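Local coordinates for periplasmic solute binding protein (Pectobacterium atrosepticum, PDB 4RY1), which probably captures a sugar in the periplasm and delivers it to an ABC-type importer, as a solute-binding protein of family 1, at residues Q14-F26 with F308-Q322. Sequence-based numbering, arbitrary orientation.
Sequences QRHEATLAAINAF and FMLSNPEGVKALGLQ. With ACT (acetate ion), chain F.
Phe308 presents the face of its ring to the backbone of helix 14-26: Phe26 CA lies over its centre, 3.8 Å from the centroid, a CH-pi contact. With CG anti to the backbone N (chi1 -170°), the ring lies against the last turn of helix 14-26 in this segment, where Ala25 is small enough to admit it. The Phe26 ring turns an edge to that same face in an offset edge-to-face pair, planes at 75°. Met309, flexible and unbranched, extends so that in the conformer described here, one of two, its CE lies 3.6 Å from Ile23 CG1 and also meets Thr19 CG2. Asn312 then caps helix 313-319, its OD1 accepting from Glu314 N at 2.9 Å. That helix runs antiparallel to helix 14-26, with axes only 7.9 Å apart, an approach permitted by the small Ala18, Ala22 and Ala318. Ala22 is a knob among Met309, Gly315, Ala318 and Leu319; glycine suits position 315 because a CB there would run into Phe308 O. Ala318 CB touches Ala22 CB at 3.9 Å, while Leu319 sends CD2 towards Thr19. Gly320, with positive phi, turns the chain out of the helix, and Gln322 lays its CG against Ala18 CB. The backbone O of Gln322 accepts from Arg15 NE at 3.0 Å, in the guanidinium plane; the neighbouring edge holds an acetate, probably from the crystallisation liquor, through NH1 and NH2. Helix 14-26 and the end of helix 299-310 pack on the sheet, Ile23 and Met309 on Ile7 of strand 3-10 and Phe26 on strand 33-40, while helix 313-319 lies between helix 14-26 and helix 329-337, which takes up its Val316.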
loop_
_atom_site.group_PDB
_atom_site.type_symbol
_atom_site.label_atom_id
_atom_site.label_comp_id
_atom_site.label_asym_id
_atom_site.label_seq_id
_atom_site.Cartn_x
_atom_site.Cartn_y
_atom_site.Cartn_z
ATOM N N GLN A 14 -7.656 -8.348 14.356
ATOM C CA GLN A 14 -8.073 -7.053 14.946
ATOM C C GLN A 14 -9.007 -6.324 13.998
ATOM O O GLN A 14 -10.015 -5.798 14.414
ATOM C CB GLN A 14 -6.884 -6.193 15.350
ATOM C CG GLN A 14 -6.067 -6.840 16.440
ATOM C CD GLN A 14 -6.624 -6.629 17.820
ATOM O OE1 GLN A 14 -7.662 -5.970 18.011
ATOM N NE2 GLN A 14 -5.925 -7.167 18.808
ATOM N N ARG A 15 -8.684 -6.309 12.712
ATOM C CA ARG A 15 -9.590 -5.731 11.734
ATOM C C ARG A 15 -10.894 -6.525 11.676
ATOM O O ARG A 15 -11.972 -5.938 11.541
ATOM C CB ARG A 15 -8.919 -5.621 10.343
ATOM C CG ARG A 15 -9.865 -5.059 9.284
ATOM C CD ARG A 15 -9.235 -4.968 7.918
ATOM N NE ARG A 15 -8.108 -4.056 7.853
ATOM C CZ ARG A 15 -7.116 -4.124 6.973
ATOM N NH1 ARG A 15 -7.095 -5.075 6.051
ATOM N NH2 ARG A 15 -6.148 -3.214 6.984
ATOM N N HIS A 16 -10.806 -7.851 11.753
ATOM C CA HIS A 16 -12.029 -8.654 11.694
ATOM C C HIS A 16 -12.986 -8.317 12.831
ATOM O O HIS A 16 -14.185 -8.120 12.610
ATOM C CB HIS A 16 -11.736 -10.154 11.714
ATOM C CG HIS A 16 -10.976 -10.650 10.540
ATOM N ND1 HIS A 16 -11.009 -10.054 9.302
ATOM C CD2 HIS A 16 -10.144 -11.705 10.433
ATOM C CE1 HIS A 16 -10.233 -10.722 8.477
ATOM N NE2 HIS A 16 -9.700 -11.733 9.138
ATOM N N GLU A 17 -12.456 -8.252 14.051
ATOM C CA GLU A 17 -13.313 -7.932 15.203
ATOM C C GLU A 17 -13.988 -6.568 15.028
ATOM O O GLU A 17 -15.175 -6.392 15.277
ATOM C CB GLU A 17 -12.523 -7.965 16.509
ATOM C CG GLU A 17 -13.407 -7.682 17.728
ATOM C CD GLU A 17 -12.614 -7.400 18.988
ATOM O OE1 GLU A 17 -11.445 -7.833 19.118
ATOM O OE2 GLU A 17 -13.151 -6.699 19.871
ATOM N N ALA A 18 -13.202 -5.599 14.616
ATOM C CA ALA A 18 -13.690 -4.235 14.528
ATOM C C ALA A 18 -14.739 -4.125 13.436
ATOM O O ALA A 18 -15.711 -3.382 13.553
ATOM C CB ALA A 18 -12.530 -3.304 14.260
ATOM N N THR A 19 -14.514 -4.848 12.316
ATOM C CA THR A 19 -15.489 -4.810 11.214
ATOM C C THR A 19 -16.814 -5.482 11.633
ATOM O O THR A 19 -17.921 -4.987 11.361
ATOM C CB THR A 19 -14.910 -5.452 9.962
ATOM O OG1 THR A 19 -13.669 -4.819 9.646
ATOM C CG2 THR A 19 -15.855 -5.311 8.789
ATOM N N LEU A 20 -16.698 -6.601 12.333
ATOM C CA LEU A 20 -17.879 -7.235 12.938
ATOM C C LEU A 20 -18.604 -6.290 13.922
ATOM O O LEU A 20 -19.857 -6.234 13.961
ATOM C CB LEU A 20 -17.518 -8.575 13.598
ATOM C CG LEU A 20 -17.637 -9.815 12.710
ATOM C CD1 LEU A 20 -19.088 -10.075 12.330
ATOM C CD2 LEU A 20 -16.789 -9.695 11.467
ATOM N N ALA A 21 -17.832 -5.552 14.729
ATOM C CA ALA A 21 -18.413 -4.567 15.668
ATOM C C ALA A 21 -19.215 -3.526 14.879
ATOM O O ALA A 21 -20.315 -3.129 15.266
ATOM C CB ALA A 21 -17.318 -3.889 16.462
ATOM N N ALA A 22 -18.647 -3.064 13.770
ATOM C CA ALA A 22 -19.354 -2.080 12.942
ATOM C C ALA A 22 -20.645 -2.654 12.364
ATOM O O ALA A 22 -21.673 -1.988 12.324
ATOM C CB ALA A 22 -18.460 -1.551 11.830
ATOM N N ILE A 23 -20.563 -3.897 11.905
ATOM C CA ILE A 23 -21.736 -4.588 11.360
ATOM C C ILE A 23 -22.825 -4.746 12.412
ATOM O O ILE A 23 -23.993 -4.500 12.161
ATOM C CB ILE A 23 -21.336 -5.933 10.718
ATOM C CG1 ILE A 23 -20.535 -5.683 9.426
ATOM C CG2 ILE A 23 -22.569 -6.800 10.453
ATOM C CD1 ILE A 23 -19.789 -6.906 8.932
ATOM N N ASN A 24 -22.420 -5.131 13.615
ATOM C CA ASN A 24 -23.395 -5.278 14.686
ATOM C C ASN A 24 -24.078 -3.947 15.038
ATOM O O ASN A 24 -25.298 -3.911 15.315
ATOM C CB ASN A 24 -22.775 -5.924 15.938
ATOM C CG ASN A 24 -22.551 -7.410 15.750
ATOM O OD1 ASN A 24 -23.402 -8.117 15.198
ATOM N ND2 ASN A 24 -21.410 -7.900 16.203
ATOM N N ALA A 25 -23.297 -2.868 15.069
ATOM C CA ALA A 25 -23.864 -1.542 15.329
ATOM C C ALA A 25 -24.813 -1.148 14.191
ATOM O O ALA A 25 -25.880 -0.580 14.430
ATOM C CB ALA A 25 -22.740 -0.526 15.529
ATOM N N PHE A 26 -24.434 -1.464 12.958
ATOM C CA PHE A 26 -25.317 -1.196 11.821
ATOM C C PHE A 26 -26.644 -1.926 11.950
ATOM O O PHE A 26 -27.702 -1.342 11.692
ATOM C CB PHE A 26 -24.619 -1.593 10.514
ATOM C CG PHE A 26 -25.488 -1.460 9.297
ATOM C CD1 PHE A 26 -25.724 -0.232 8.709
ATOM C CD2 PHE A 26 -26.092 -2.578 8.735
ATOM C CE1 PHE A 26 -26.523 -0.122 7.570
ATOM C CE2 PHE A 26 -26.914 -2.453 7.635
ATOM C CZ PHE A 26 -27.112 -1.228 7.041
ATOM N N PHE A 308 -22.446 3.851 7.006
ATOM C CA PHE A 308 -22.413 3.616 8.442
ATOM C C PHE A 308 -20.985 3.405 8.927
ATOM O O PHE A 308 -20.548 3.976 9.940
ATOM C CB PHE A 308 -23.326 2.445 8.821
ATOM C CG PHE A 308 -23.519 2.291 10.299
ATOM C CD1 PHE A 308 -22.626 1.558 11.058
ATOM C CD2 PHE A 308 -24.566 2.934 10.934
ATOM C CE1 PHE A 308 -22.791 1.441 12.413
ATOM C CE2 PHE A 308 -24.740 2.815 12.300
ATOM C CZ PHE A 308 -23.850 2.058 13.036
ATOM N N MET A 309 -20.247 2.585 8.187
ATOM C CA MET A 309 -18.842 2.286 8.518
ATOM C C MET A 309 -17.901 3.499 8.410
ATOM O O MET A 309 -16.999 3.675 9.235
ATOM C CB MET A 309 -18.313 1.140 7.625
ATOM C CG MET A 309 -18.945 -0.227 7.910
ATOM S SD MET A 309 -18.221 -1.634 6.943
ATOM C CE MET A 309 -18.633 -2.991 8.047
ATOM N N LEU A 310 -18.104 4.314 7.390
ATOM C CA LEU A 310 -17.150 5.382 7.052
ATOM C C LEU A 310 -17.485 6.761 7.616
ATOM O O LEU A 310 -16.612 7.622 7.726
ATOM C CB LEU A 310 -16.958 5.465 5.535
ATOM C CG LEU A 310 -16.401 4.210 4.854
ATOM C CD1 LEU A 310 -16.112 4.502 3.376
ATOM C CD2 LEU A 310 -15.203 3.613 5.559
ATOM N N SER A 311 -18.742 6.964 7.951
ATOM C CA SER A 311 -19.228 8.291 8.355
ATOM C C SER A 311 -20.045 8.323 9.627
ATOM O O SER A 311 -20.016 9.338 10.329
ATOM C CB SER A 311 -20.010 8.918 7.189
ATOM O OG SER A 311 -19.170 9.083 6.033
ATOM N N ASN A 312 -20.804 7.284 9.936
ATOM C CA ASN A 312 -21.643 7.299 11.136
ATOM C C ASN A 312 -20.747 7.149 12.358
ATOM O O ASN A 312 -19.922 6.253 12.397
ATOM C CB ASN A 312 -22.667 6.158 11.098
ATOM C CG ASN A 312 -23.660 6.197 12.256
ATOM O OD1 ASN A 312 -23.276 6.120 13.417
ATOM N ND2 ASN A 312 -24.943 6.286 11.937
ATOM N N PRO A 313 -20.908 8.009 13.388
ATOM C CA PRO A 313 -20.041 7.931 14.576
ATOM C C PRO A 313 -19.906 6.517 15.174
ATOM O O PRO A 313 -18.833 6.133 15.621
ATOM C CB PRO A 313 -20.726 8.906 15.552
ATOM C CG PRO A 313 -21.307 9.945 14.651
ATOM C CD PRO A 313 -21.810 9.178 13.439
ATOM N N GLU A 314 -21.001 5.753 15.189
ATOM C CA GLU A 314 -20.963 4.419 15.783
ATOM C C GLU A 314 -20.092 3.457 14.943
ATOM O O GLU A 314 -19.321 2.654 15.476
ATOM C CB GLU A 314 -22.389 3.857 15.967
ATOM C CG GLU A 314 -23.161 4.622 17.030
ATOM C CD GLU A 314 -22.432 4.688 18.361
ATOM O OE1 GLU A 314 -22.020 3.614 18.846
ATOM O OE2 GLU A 314 -22.265 5.811 18.916
ATOM N N GLY A 315 -20.182 3.567 13.626
ATOM C CA GLY A 315 -19.346 2.730 12.769
ATOM C C GLY A 315 -17.901 3.159 12.784
ATOM O O GLY A 315 -16.980 2.346 12.815
ATOM N N VAL A 316 -17.711 4.470 12.770
ATOM C CA VAL A 316 -16.382 5.039 12.836
ATOM C C VAL A 316 -15.663 4.628 14.129
ATOM O O VAL A 316 -14.502 4.222 14.110
ATOM C CB VAL A 316 -16.435 6.582 12.669
ATOM C CG1 VAL A 316 -15.117 7.216 13.036
ATOM C CG2 VAL A 316 -16.815 6.955 11.239
ATOM N N LYS A 317 -16.358 4.717 15.255
ATOM C CA LYS A 317 -15.742 4.311 16.519
ATOM C C LYS A 317 -15.444 2.812 16.541
ATOM O O LYS A 317 -14.415 2.377 17.040
ATOM C CB LYS A 317 -16.620 4.726 17.684
ATOM C CG LYS A 317 -16.566 6.226 17.917
ATOM C CD LYS A 317 -17.347 6.603 19.162
ATOM C CE LYS A 317 -18.836 6.511 18.975
ATOM N NZ LYS A 317 -19.508 6.904 20.251
ATOM N N ALA A 318 -16.334 2.019 15.948
ATOM C CA ALA A 318 -16.115 0.575 15.919
ATOM C C ALA A 318 -14.852 0.214 15.144
ATOM O O ALA A 318 -14.072 -0.623 15.566
ATOM C CB ALA A 318 -17.330 -0.133 15.328
ATOM N N LEU A 319 -14.689 0.835 13.987
ATOM C CA LEU A 319 -13.557 0.523 13.113
ATOM C C LEU A 319 -12.248 1.150 13.565
ATOM O O LEU A 319 -11.182 0.638 13.271
ATOM C CB LEU A 319 -13.850 0.929 11.671
ATOM C CG LEU A 319 -14.825 -0.010 10.976
ATOM C CD1 LEU A 319 -15.307 0.521 9.639
ATOM C CD2 LEU A 319 -14.162 -1.361 10.753
ATOM N N GLY A 320 -12.340 2.276 14.255
ATOM C CA GLY A 320 -11.141 3.002 14.682
ATOM C C GLY A 320 -10.162 3.154 13.549
ATOM O O GLY A 320 -10.523 3.590 12.444
ATOM N N LEU A 321 -8.905 2.839 13.830
ATOM C CA LEU A 321 -7.824 2.973 12.848
ATOM C C LEU A 321 -7.468 1.645 12.160
ATOM O O LEU A 321 -6.430 1.553 11.510
ATOM C CB LEU A 321 -6.567 3.554 13.508
ATOM C CG LEU A 321 -6.769 4.996 13.987
ATOM C CD1 LEU A 321 -5.558 5.453 14.790
ATOM C CD2 LEU A 321 -6.955 5.953 12.818
ATOM N N GLN A 322 -8.354 0.664 12.228
ATOM C CA GLN A 322 -8.058 -0.658 11.677
ATOM C C GLN A 322 -7.960 -0.718 10.149
ATOM O O GLN A 322 -7.407 -1.684 9.625
ATOM C CB GLN A 322 -9.101 -1.654 12.163
ATOM C CG GLN A 322 -9.032 -1.911 13.659
ATOM C CD GLN A 322 -7.713 -2.499 14.080
ATOM O OE1 GLN A 322 -7.189 -3.378 13.434
ATOM N NE2 GLN A 322 -7.167 -1.980 15.176
HETATM C C ACT F . -3.482 -4.670 5.135
HETATM O O ACT F . -4.266 -5.644 5.045
HETATM O OXT ACT F . -3.934 -3.520 5.021
HETATM C CH3 ACT F . -2.000 -4.846 5.380
#